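PDB 5FFJ: endonuclease and methylase LlaGI, which recognises a specific DNA sequence as a Type ISP restriction-modification enzyme that combines a methyltransferase with a helicase-like ATPase and, in its full-length form, a nuclease. Local coordinates for residues Leu1285-Gln1290 with Leu1379-Ser1384; Pro1333-Glu1338 with Val1388-Leu1393; Gln1302-Val1307 with Ile1322-Ile1327; Asn1178-Ile1183 with Leu1195-Leu1200. One frame throughout, in Å; residues are numbered along the deposited sequence.

Contact 1. Residues Leu1285-Gln1290 with Leu1379-Ser1384; sequences LNYENQ and LNLLLS
The polar part of the contact runs through S1384 OG, which lies anti to its own carbonyl carbon and so faces the loop. This hydroxyl accepts the backbone N-H of Q1290 at 2.7 Å (N to OG), through a bent bond with 138° at the hydrogen. It donates its own proton to N1380 O, 2.8 Å from S1384 OG and approached from above the carbonyl plane. The same N1380 O also takes the regular helical bond from S1384 N, so two donors grip it. Around this hydroxyl S1384 CB packs on Y1287 O. The CB atoms of S1384 and Q1290 are 3.6 Å apart.

The apolar part belongs to L1381 and Y1287. With CG anti to the backbone N (chi1 170°), L1381 sends CD1 to the edge of the tyrosine ring, near its plane, 3.4 Å from Y1287 CD1. E1288 CG covers the centre of one face of that ring, and F1149 meets it edge-to-face.

Charge enters through E1288, whose OE1 forms a salt bridge with K1151 while OE2 bonds to Y1377 OH at the start of the helix.

A type I beta turn, N1286 to N1289, follows helix 1270-1285 and lies against helix 1377-1398 in the C-terminal specificity domain, met by a helical serine hydrogen-bonded to the carbonyl four residues earlier.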
# COMPACT_ATOMS: atom_id res chain seq x y z
N LEU A 1285 -4.15 -31.94 27.31
CA LEU A 1285 -2.70 -32.04 27.46
C LEU A 1285 -2.16 -33.17 26.59
O LEU A 1285 -1.10 -33.05 25.99
CB LEU A 1285 -2.32 -32.27 28.93
CG LEU A 1285 -2.54 -31.11 29.91
CD1 LEU A 1285 -2.13 -31.53 31.32
CD2 LEU A 1285 -1.78 -29.87 29.48
N ASN A 1286 -2.91 -34.27 26.52
CA ASN A 1286 -2.53 -35.42 25.72
C ASN A 1286 -3.16 -35.38 24.33
O ASN A 1286 -3.46 -36.41 23.73
CB ASN A 1286 -2.94 -36.72 26.43
CG ASN A 1286 -2.30 -36.86 27.79
OD1 ASN A 1286 -1.12 -37.20 27.91
ND2 ASN A 1286 -3.09 -36.63 28.84
N TYR A 1287 -3.33 -34.16 23.81
CA TYR A 1287 -4.02 -33.95 22.54
C TYR A 1287 -3.33 -34.60 21.34
O TYR A 1287 -3.97 -34.83 20.31
CB TYR A 1287 -4.16 -32.45 22.29
CG TYR A 1287 -2.84 -31.75 22.01
CD1 TYR A 1287 -2.37 -31.62 20.71
CD2 TYR A 1287 -2.07 -31.24 23.04
CE1 TYR A 1287 -1.17 -30.99 20.44
CE2 TYR A 1287 -0.87 -30.60 22.78
CZ TYR A 1287 -0.42 -30.48 21.48
OH TYR A 1287 0.77 -29.86 21.21
N GLU A 1288 -2.04 -34.88 21.46
CA GLU A 1288 -1.24 -35.30 20.30
C GLU A 1288 -1.26 -36.81 20.09
O GLU A 1288 -0.81 -37.31 19.06
CB GLU A 1288 0.21 -34.80 20.42
CG GLU A 1288 0.66 -34.37 21.81
CD GLU A 1288 2.10 -33.85 21.82
OE1 GLU A 1288 2.78 -34.00 22.86
OE2 GLU A 1288 2.54 -33.28 20.80
N ASN A 1289 -1.78 -37.54 21.07
CA ASN A 1289 -1.95 -38.99 20.94
C ASN A 1289 -3.21 -39.47 21.63
O ASN A 1289 -3.26 -39.59 22.86
CB ASN A 1289 -0.74 -39.73 21.51
CG ASN A 1289 0.45 -39.70 20.57
OD1 ASN A 1289 0.44 -40.36 19.52
ND2 ASN A 1289 1.48 -38.94 20.93
N GLN A 1290 -4.23 -39.77 20.83
CA GLN A 1290 -5.54 -40.14 21.32
C GLN A 1290 -6.15 -41.21 20.41
O GLN A 1290 -5.96 -41.15 19.19
CB GLN A 1290 -6.45 -38.91 21.38
CG GLN A 1290 -7.43 -38.88 22.54
CD GLN A 1290 -6.74 -38.77 23.89
OE1 GLN A 1290 -5.73 -38.07 24.03
NE2 GLN A 1290 -7.27 -39.46 24.88
N LEU A 1379 0.17 -36.67 11.35
CA LEU A 1379 -0.96 -37.53 11.03
C LEU A 1379 -1.60 -38.05 12.31
O LEU A 1379 -2.82 -38.02 12.45
CB LEU A 1379 -0.51 -38.69 10.14
CG LEU A 1379 -1.62 -39.59 9.58
CD1 LEU A 1379 -2.62 -38.79 8.75
CD2 LEU A 1379 -1.00 -40.70 8.74
N ASN A 1380 -0.77 -38.51 13.24
CA ASN A 1380 -1.25 -38.90 14.57
C ASN A 1380 -1.93 -37.75 15.28
O ASN A 1380 -2.98 -37.92 15.91
CB ASN A 1380 -0.09 -39.42 15.43
CG ASN A 1380 0.36 -40.81 15.05
OD1 ASN A 1380 -0.44 -41.64 14.60
ND2 ASN A 1380 1.64 -41.09 15.23
N LEU A 1381 -1.33 -36.57 15.19
CA LEU A 1381 -1.86 -35.38 15.84
C LEU A 1381 -3.25 -35.04 15.31
O LEU A 1381 -4.19 -34.83 16.08
CB LEU A 1381 -0.92 -34.20 15.64
CG LEU A 1381 -1.43 -32.82 16.07
CD1 LEU A 1381 -1.76 -32.78 17.56
CD2 LEU A 1381 -0.41 -31.76 15.72
N LEU A 1382 -3.38 -35.00 13.98
CA LEU A 1382 -4.65 -34.68 13.34
C LEU A 1382 -5.75 -35.63 13.82
O LEU A 1382 -6.79 -35.19 14.31
CB LEU A 1382 -4.53 -34.76 11.82
CG LEU A 1382 -5.85 -34.76 11.05
CD1 LEU A 1382 -6.57 -33.43 11.21
CD2 LEU A 1382 -5.62 -35.08 9.59
N LEU A 1383 -5.50 -36.92 13.67
CA LEU A 1383 -6.46 -37.94 14.05
C LEU A 1383 -6.87 -37.78 15.51
O LEU A 1383 -8.05 -37.86 15.84
CB LEU A 1383 -5.88 -39.34 13.82
CG LEU A 1383 -5.61 -39.74 12.36
CD1 LEU A 1383 -4.97 -41.12 12.30
CD2 LEU A 1383 -6.89 -39.71 11.54
N SER A 1384 -5.89 -37.55 16.38
CA SER A 1384 -6.15 -37.40 17.81
C SER A 1384 -7.03 -36.19 18.09
O SER A 1384 -7.98 -36.27 18.87
CB SER A 1384 -4.83 -37.28 18.58
OG SER A 1384 -4.07 -38.47 18.48

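Contact 2. Residues Pro1333-Glu1338 with Val1388-Leu1393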
# COMPACT_ATOMS: atom_id res chain seq x y z
N PRO A 1333 -16.48 -37.41 11.60
CA PRO A 1333 -17.76 -36.85 12.07
C PRO A 1333 -17.82 -35.34 11.91
O PRO A 1333 -16.92 -34.63 12.37
CB PRO A 1333 -17.80 -37.25 13.56
CG PRO A 1333 -16.86 -38.38 13.69
CD PRO A 1333 -15.78 -38.14 12.67
N GLU A 1334 -18.86 -34.84 11.26
CA GLU A 1334 -18.96 -33.43 10.95
C GLU A 1334 -19.17 -32.57 12.19
O GLU A 1334 -18.91 -31.36 12.17
CB GLU A 1334 -20.11 -33.19 9.96
CG GLU A 1334 -19.87 -33.81 8.59
CD GLU A 1334 -21.06 -33.65 7.66
OE1 GLU A 1334 -20.95 -34.03 6.47
OE2 GLU A 1334 -22.11 -33.15 8.11
N ARG A 1335 -19.61 -33.18 13.29
CA ARG A 1335 -19.88 -32.42 14.51
C ARG A 1335 -18.59 -32.09 15.25
O ARG A 1335 -18.58 -31.23 16.13
CB ARG A 1335 -20.84 -33.18 15.43
CG ARG A 1335 -20.20 -34.26 16.30
CD ARG A 1335 -21.10 -34.66 17.46
NE ARG A 1335 -21.44 -33.53 18.32
CZ ARG A 1335 -21.55 -33.58 19.64
NH1 ARG A 1335 -21.36 -34.71 20.30
NH2 ARG A 1335 -21.87 -32.48 20.32
N ALA A 1336 -17.51 -32.79 14.92
CA ALA A 1336 -16.22 -32.55 15.56
C ALA A 1336 -15.74 -31.12 15.32
O ALA A 1336 -14.92 -30.60 16.07
CB ALA A 1336 -15.19 -33.55 15.05
N TYR A 1337 -16.25 -30.51 14.26
CA TYR A 1337 -15.88 -29.14 13.91
C TYR A 1337 -16.63 -28.12 14.75
O TYR A 1337 -16.43 -26.91 14.60
CB TYR A 1337 -16.14 -28.90 12.42
CG TYR A 1337 -15.30 -29.76 11.51
CD1 TYR A 1337 -15.61 -31.10 11.30
CD2 TYR A 1337 -14.19 -29.24 10.86
CE1 TYR A 1337 -14.84 -31.89 10.47
CE2 TYR A 1337 -13.42 -30.02 10.02
CZ TYR A 1337 -13.75 -31.34 9.83
OH TYR A 1337 -12.98 -32.12 9.00
N GLU A 1338 -17.49 -28.60 15.64
CA GLU A 1338 -18.21 -27.72 16.55
C GLU A 1338 -17.31 -27.26 17.70
O GLU A 1338 -17.50 -26.18 18.25
CB GLU A 1338 -19.46 -28.41 17.11
CG GLU A 1338 -20.52 -28.70 16.06
CD GLU A 1338 -21.75 -29.38 16.64
OE1 GLU A 1338 -21.82 -29.53 17.88
OE2 GLU A 1338 -22.65 -29.76 15.85
N VAL A 1388 -10.27 -35.63 20.27
CA VAL A 1388 -10.23 -34.62 21.32
C VAL A 1388 -11.45 -33.72 21.18
O VAL A 1388 -12.11 -33.39 22.16
CB VAL A 1388 -8.94 -33.78 21.27
CG1 VAL A 1388 -9.07 -32.53 22.14
CG2 VAL A 1388 -7.75 -34.61 21.70
N SER A 1389 -11.72 -33.31 19.94
CA SER A 1389 -12.90 -32.50 19.64
C SER A 1389 -14.19 -33.20 20.03
O SER A 1389 -15.03 -32.63 20.73
CB SER A 1389 -12.93 -32.16 18.15
OG SER A 1389 -12.10 -31.04 17.86
N MET A 1390 -14.35 -34.44 19.58
CA MET A 1390 -15.55 -35.22 19.89
C MET A 1390 -15.69 -35.43 21.39
O MET A 1390 -16.78 -35.31 21.95
CB MET A 1390 -15.52 -36.57 19.18
CG MET A 1390 -15.61 -36.48 17.67
SD MET A 1390 -17.18 -35.82 17.09
CE MET A 1390 -18.32 -37.10 17.62
N ARG A 1391 -14.58 -35.75 22.04
CA ARG A 1391 -14.59 -36.03 23.47
C ARG A 1391 -14.89 -34.78 24.29
O ARG A 1391 -15.60 -34.86 25.30
CB ARG A 1391 -13.25 -36.64 23.90
CG ARG A 1391 -13.14 -36.94 25.40
CD ARG A 1391 -14.23 -37.90 25.86
NE ARG A 1391 -14.14 -38.19 27.28
CZ ARG A 1391 -15.10 -38.78 27.99
NH1 ARG A 1391 -14.93 -39.00 29.28
NH2 ARG A 1391 -16.23 -39.15 27.40
N THR A 1392 -14.35 -33.64 23.87
CA THR A 1392 -14.53 -32.39 24.60
C THR A 1392 -16.00 -32.00 24.66
O THR A 1392 -16.52 -31.62 25.71
CB THR A 1392 -13.72 -31.25 23.97
OG1 THR A 1392 -12.34 -31.62 23.89
CG2 THR A 1392 -13.84 -29.98 24.79
N LEU A 1393 -16.67 -32.10 23.52
CA LEU A 1393 -18.08 -31.74 23.42
C LEU A 1393 -18.93 -32.63 24.32
O LEU A 1393 -19.85 -32.15 24.98
CB LEU A 1393 -18.55 -31.83 21.97
CG LEU A 1393 -17.79 -30.95 20.98
CD1 LEU A 1393 -17.83 -31.55 19.59
CD2 LEU A 1393 -18.36 -29.54 20.97
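Residues 1333-1338, in the specificity-domain loop between strands 1327-1330 and 1340-1341, wind through a short run of helical backbone angles at 1334-1336 that lacks the regular helical bonds. Two links to the third residue back tighten it: A1336 N bonds to P1333 O at 3.2 Å, and E1338 N to R1335 O at 2.9 Å. Residues 1388-1393 are regular helix, within the C-terminal helix 1377-1398, and the backbones come nearest where the CA atoms of A1336 and M1390 stand 5.1 Å apart.

M1390 fills the middle. Its chain bends at both chi2 and chi3 (each -65°), which curls the thioether into the turn. SD then lies 3.5 Å from R1335 CG, 3.6 Å from A1336 CB and 3.9 Å from P1333 CB, while the methyl CE rests on the CG and CD of R1335. Towards the C-terminal end of the segment L1393 takes over: its CB sits over one face of the R1335 guanidinium, 3.8 Å from NH2, and its CD1 lies above the plane too, offset toward the rim. E1338 OE1 approaches the same guanidinium in its plane, as a long salt bridge of 3.8 Å to R1335 NH2. S1389 CB packs on A1336 O, and A1336 CB also touches I1347 of helix 1346-1353.

Chemically the contact divides the arginine in two. Its methylenes serve as apolar surface for a methionine, and its flat charged end spreads over a leucine with a carboxylate at the edge, so adhesion rests on sulphur and hydrocarbon packing, with electrostatics probably a secondary term given the long ion pair.

Contact 3. Residues Gln1302-Val1307 with Ile1322-Ile1327; sequences QPDYRV and IYNESI
N1324 holds the tight part of the contact, its CG in the crowded position between backbone N and carbonyl carbon (chi1 55°). ND2 gives both hydrogens to the other segment: to D1304 O at 2.6 Å, lying in the amide plane, and to R1306 O at 3.1 Å, tilted from it. On the other branch N1324 OD1 receives I1327 N at 2.5 Å, nearly along the C=O axis. Beside it Y1323 OH donates to Y1305 O at 2.6 Å, so three successive carbonyls, D1304 to R1306, are engaged. I1327 CD1 packs on Y1305 CD1 at 3.7 Å.

The outer side is looser. S1326 OG merely lies beside Q1302 CG (3.5 Å) and D1304 CB, and exposed R1306 has a long, weak ion pair with D1367. An alanine at N1324 would remove both bridging N-H bonds and the acceptor for I1327 N, and would probably loosen the two loops from each other.

Within the specificity domain, two loops each carrying an Asx feature meet: D1304 OD1 accepts R1306 N in an Asx turn, and N1324 OD1 accepts I1327 N in an Asx motif at the start of strand 1327-1330.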
# COMPACT_ATOMS: atom_id res chain seq x y z
N GLN A 1302 1.18 -44.99 -0.52
CA GLN A 1302 2.58 -45.26 -0.21
C GLN A 1302 2.96 -44.49 1.06
O GLN A 1302 2.28 -43.54 1.44
CB GLN A 1302 3.48 -44.87 -1.38
CG GLN A 1302 3.50 -43.38 -1.71
CD GLN A 1302 4.65 -43.00 -2.64
OE1 GLN A 1302 5.58 -43.78 -2.84
NE2 GLN A 1302 4.58 -41.80 -3.20
N PRO A 1303 4.04 -44.92 1.73
CA PRO A 1303 4.40 -44.29 3.01
C PRO A 1303 5.10 -42.94 2.86
O PRO A 1303 6.25 -42.78 3.26
CB PRO A 1303 5.32 -45.34 3.65
CG PRO A 1303 5.99 -45.98 2.49
CD PRO A 1303 4.96 -46.02 1.39
N ASP A 1304 4.39 -41.98 2.26
CA ASP A 1304 4.84 -40.59 2.24
C ASP A 1304 4.05 -39.81 3.28
O ASP A 1304 2.88 -39.50 3.08
CB ASP A 1304 4.65 -39.97 0.85
CG ASP A 1304 5.12 -38.53 0.79
OD1 ASP A 1304 5.92 -38.12 1.66
OD2 ASP A 1304 4.71 -37.81 -0.14
N TYR A 1305 4.71 -39.51 4.40
CA TYR A 1305 4.04 -38.86 5.53
C TYR A 1305 4.37 -37.37 5.61
O TYR A 1305 4.06 -36.71 6.59
CB TYR A 1305 4.43 -39.54 6.84
CG TYR A 1305 4.26 -41.04 6.81
CD1 TYR A 1305 3.02 -41.62 7.01
CD2 TYR A 1305 5.35 -41.88 6.60
CE1 TYR A 1305 2.86 -42.99 6.99
CE2 TYR A 1305 5.20 -43.25 6.57
CZ TYR A 1305 3.95 -43.80 6.77
OH TYR A 1305 3.80 -45.17 6.75
N ARG A 1306 5.01 -36.85 4.56
CA ARG A 1306 5.34 -35.43 4.51
C ARG A 1306 4.11 -34.62 4.13
O ARG A 1306 3.28 -35.06 3.34
CB ARG A 1306 6.47 -35.16 3.52
CG ARG A 1306 7.85 -35.53 4.04
CD ARG A 1306 8.94 -34.64 3.46
NE ARG A 1306 9.88 -34.21 4.49
CZ ARG A 1306 10.20 -32.94 4.77
NH1 ARG A 1306 11.06 -32.69 5.75
NH2 ARG A 1306 9.67 -31.93 4.09
N VAL A 1307 4.02 -33.43 4.71
CA VAL A 1307 2.90 -32.53 4.47
C VAL A 1307 3.35 -31.33 3.64
O VAL A 1307 4.46 -30.82 3.81
CB VAL A 1307 2.27 -32.04 5.79
CG1 VAL A 1307 3.28 -31.22 6.60
CG2 VAL A 1307 1.02 -31.23 5.52
N ILE A 1322 -7.55 -34.46 2.72
CA ILE A 1322 -6.39 -34.94 1.99
C ILE A 1322 -5.12 -34.53 2.72
O ILE A 1322 -4.69 -33.37 2.64
CB ILE A 1322 -6.36 -34.39 0.55
CG1 ILE A 1322 -7.60 -34.87 -0.22
CG2 ILE A 1322 -5.10 -34.86 -0.18
CD1 ILE A 1322 -7.77 -34.21 -1.57
N TYR A 1323 -4.52 -35.47 3.45
CA TYR A 1323 -3.26 -35.20 4.15
C TYR A 1323 -2.20 -34.84 3.13
O TYR A 1323 -1.50 -33.84 3.26
CB TYR A 1323 -2.83 -36.41 4.97
CG TYR A 1323 -1.54 -36.20 5.73
CD1 TYR A 1323 -0.31 -36.51 5.16
CD2 TYR A 1323 -1.55 -35.69 7.02
CE1 TYR A 1323 0.87 -36.31 5.85
CE2 TYR A 1323 -0.37 -35.49 7.72
CZ TYR A 1323 0.84 -35.80 7.13
OH TYR A 1323 2.01 -35.61 7.82
N ASN A 1324 -2.08 -35.68 2.10
CA ASN A 1324 -1.23 -35.39 0.96
C ASN A 1324 -1.70 -36.21 -0.23
O ASN A 1324 -2.75 -36.84 -0.17
CB ASN A 1324 0.24 -35.67 1.28
CG ASN A 1324 0.47 -37.09 1.77
OD1 ASN A 1324 -0.45 -37.90 1.82
ND2 ASN A 1324 1.71 -37.39 2.14
N GLU A 1325 -0.91 -36.22 -1.30
CA GLU A 1325 -1.30 -36.95 -2.50
C GLU A 1325 -1.16 -38.46 -2.33
O GLU A 1325 -1.41 -39.22 -3.26
CB GLU A 1325 -0.47 -36.47 -3.70
CG GLU A 1325 -0.76 -35.03 -4.08
CD GLU A 1325 0.13 -34.54 -5.21
OE1 GLU A 1325 1.07 -35.27 -5.59
OE2 GLU A 1325 -0.12 -33.42 -5.73
N SER A 1326 -0.78 -38.89 -1.13
CA SER A 1326 -0.70 -40.31 -0.80
C SER A 1326 -1.78 -40.70 0.21
O SER A 1326 -2.51 -41.67 0.00
CB SER A 1326 0.68 -40.65 -0.23
OG SER A 1326 1.70 -40.41 -1.19
N ILE A 1327 -1.88 -39.93 1.29
CA ILE A 1327 -2.77 -40.26 2.40
C ILE A 1327 -4.03 -39.40 2.40
O ILE A 1327 -3.98 -38.20 2.11
CB ILE A 1327 -2.06 -40.10 3.76
CG1 ILE A 1327 -0.71 -40.83 3.75
CG2 ILE A 1327 -2.95 -40.61 4.89
CD1 ILE A 1327 0.14 -40.58 4.98

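Contact 4. Residues Asn1178-Ile1183 with Leu1195-Leu1200; sequences NLLINI and LISEYL
The flat carboxamide of N1182 lies on the sheet face it shares with L1180, L1195 and S1197, and its ND2 comes within 3.3 Å of S1197 CB. That nitrogen makes a weak bond to L1195 O at 3.4 Å; its stronger partner is S1201 OG. The ring of Y1199 touches L1143 of strand 1141-1147. The opposite face carries I1181 and I1196, whose CG1 and CD1, respectively, are 4.4 Å apart; F1237 of helix 1234-1243 packs on both.

Flat peptide groups make the ladder of bonds. At the L1180-S1197 pair, L1180 N reaches S1197 O at 3.2 Å and almost straight (176°), and S1197 N returns to L1180 O at 2.9 Å, nearly along the C=O axis. At N1182-L1195, L1195 N bonds to N1182 O at 3.0 Å, while the reverse bond from N1182 N is weak. These are the hydrogen-bonded pairs of an antiparallel beta hairpin, with I1181-I1196 the non-hydrogen-bonded pair between them. The N-to-C directions of 1180-1183 and 1195-1197 make 143°, some way from strictly antiparallel. Strand 1210-1214 flanks 1180-1184 on its other side, and 1194-1197 is an outermost strand of this sheet within the chain.

L1180 takes the crowded first torsion (chi1 43°), which swings CD1 to 3.6 Å from S1197 CB and near Y1199 O. An alanine here would remove the CD1 contacts and is likely to weaken the packing on F1171 and where the chain leaves the hairpin. S1197 OG, anti to its backbone N, donates to Y1199 O just beyond the strand.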
# COMPACT_ATOMS: atom_id res chain seq x y z
N ASN A 1178 5.02 -26.49 34.70
CA ASN A 1178 3.92 -25.64 35.12
C ASN A 1178 2.65 -25.92 34.31
O ASN A 1178 2.72 -26.45 33.20
CB ASN A 1178 4.31 -24.17 34.98
CG ASN A 1178 3.64 -23.28 36.01
OD1 ASN A 1178 2.58 -23.61 36.54
ND2 ASN A 1178 4.26 -22.13 36.29
N LEU A 1179 1.51 -25.57 34.89
CA LEU A 1179 0.23 -25.60 34.19
C LEU A 1179 -0.35 -24.19 34.12
O LEU A 1179 -0.44 -23.51 35.15
CB LEU A 1179 -0.77 -26.52 34.88
CG LEU A 1179 -0.56 -28.04 34.85
CD1 LEU A 1179 -1.74 -28.71 35.52
CD2 LEU A 1179 -0.38 -28.56 33.43
N LEU A 1180 -0.74 -23.76 32.93
CA LEU A 1180 -1.46 -22.49 32.79
C LEU A 1180 -2.70 -22.65 31.93
O LEU A 1180 -2.71 -23.38 30.94
CB LEU A 1180 -0.53 -21.41 32.22
CG LEU A 1180 0.41 -21.72 31.05
CD1 LEU A 1180 -0.30 -21.66 29.72
CD2 LEU A 1180 1.56 -20.73 31.06
N ILE A 1181 -3.77 -21.98 32.34
CA ILE A 1181 -5.03 -21.97 31.62
C ILE A 1181 -5.08 -20.75 30.71
O ILE A 1181 -5.36 -19.65 31.17
CB ILE A 1181 -6.24 -21.95 32.57
CG1 ILE A 1181 -6.18 -23.14 33.53
CG2 ILE A 1181 -7.54 -21.97 31.78
CD1 ILE A 1181 -7.21 -23.09 34.62
N ASN A 1182 -4.81 -20.94 29.43
CA ASN A 1182 -4.95 -19.85 28.47
C ASN A 1182 -6.42 -19.51 28.26
O ASN A 1182 -7.27 -20.40 28.22
CB ASN A 1182 -4.30 -20.19 27.14
CG ASN A 1182 -2.80 -20.41 27.25
OD1 ASN A 1182 -2.05 -19.48 27.55
ND2 ASN A 1182 -2.36 -21.63 27.00
N ILE A 1183 -6.70 -18.22 28.12
CA ILE A 1183 -8.06 -17.75 27.87
C ILE A 1183 -8.07 -16.61 26.86
O ILE A 1183 -7.08 -15.90 26.70
CB ILE A 1183 -8.74 -17.26 29.17
CG1 ILE A 1183 -7.85 -16.24 29.88
CG2 ILE A 1183 -9.06 -18.43 30.09
CD1 ILE A 1183 -8.53 -15.52 31.02
N LEU A 1195 -8.03 -22.92 26.71
CA LEU A 1195 -7.25 -24.12 26.43
C LEU A 1195 -6.06 -24.20 27.37
O LEU A 1195 -5.25 -23.27 27.44
CB LEU A 1195 -6.78 -24.12 24.98
CG LEU A 1195 -6.04 -25.37 24.49
CD1 LEU A 1195 -6.86 -26.63 24.76
CD2 LEU A 1195 -5.72 -25.26 23.01
N ILE A 1196 -5.96 -25.30 28.10
CA ILE A 1196 -4.87 -25.47 29.06
C ILE A 1196 -3.60 -25.90 28.34
O ILE A 1196 -3.65 -26.64 27.36
CB ILE A 1196 -5.24 -26.51 30.14
CG1 ILE A 1196 -4.22 -26.48 31.28
CG2 ILE A 1196 -5.35 -27.90 29.54
CD1 ILE A 1196 -4.71 -27.17 32.53
N SER A 1197 -2.46 -25.41 28.82
CA SER A 1197 -1.17 -25.70 28.21
C SER A 1197 -0.15 -26.14 29.24
O SER A 1197 -0.14 -25.67 30.38
CB SER A 1197 -0.65 -24.47 27.45
OG SER A 1197 0.65 -24.70 26.96
N GLU A 1198 0.72 -27.05 28.82
CA GLU A 1198 1.80 -27.56 29.66
C GLU A 1198 3.08 -26.77 29.43
O GLU A 1198 4.09 -26.98 30.10
CB GLU A 1198 2.02 -29.04 29.36
CG GLU A 1198 2.72 -29.81 30.46
CD GLU A 1198 2.88 -31.28 30.12
OE1 GLU A 1198 2.47 -31.67 29.00
OE2 GLU A 1198 3.41 -32.03 30.96
N TYR A 1199 3.03 -25.85 28.47
CA TYR A 1199 4.20 -25.11 28.02
C TYR A 1199 3.95 -23.60 28.01
O TYR A 1199 2.82 -23.14 28.20
CB TYR A 1199 4.61 -25.57 26.62
CG TYR A 1199 4.95 -27.03 26.53
CD1 TYR A 1199 3.95 -28.00 26.49
CD2 TYR A 1199 6.27 -27.46 26.46
CE1 TYR A 1199 4.26 -29.34 26.40
CE2 TYR A 1199 6.59 -28.80 26.37
CZ TYR A 1199 5.58 -29.74 26.34
OH TYR A 1199 5.89 -31.07 26.24
N LEU A 1200 5.02 -22.84 27.78
CA LEU A 1200 4.92 -21.41 27.57
C LEU A 1200 3.97 -21.14 26.40
O LEU A 1200 3.97 -21.88 25.42
CB LEU A 1200 6.31 -20.83 27.30
CG LEU A 1200 6.47 -19.31 27.23
CD1 LEU A 1200 7.88 -18.95 27.66
CD2 LEU A 1200 6.20 -18.79 25.83

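Overall arrangement
Contact 1 touches each of the other three in the C-terminal part of the protein. It shares helix 1377-1398 with contact 2, 13 Å away between centres, where Y1287 CA meets V1388 CG2 at 3.9 Å. At the start of the same helix, L1379 packs on Y1323 and I1327 of contact 3, whose centre is 17 Å off. On another side L1285 rests on L1179, I1196 and E1198 of contact 4, also 17 Å distant, whereas contacts 3 and 4 stand 32 Å apart between centres. The nearest atoms of contacts 1 to 4 are about 14, 11, 9 and 10 Å from the bound DNA, so none of the four touches it directly, consistent with a structural part in the specificity domain.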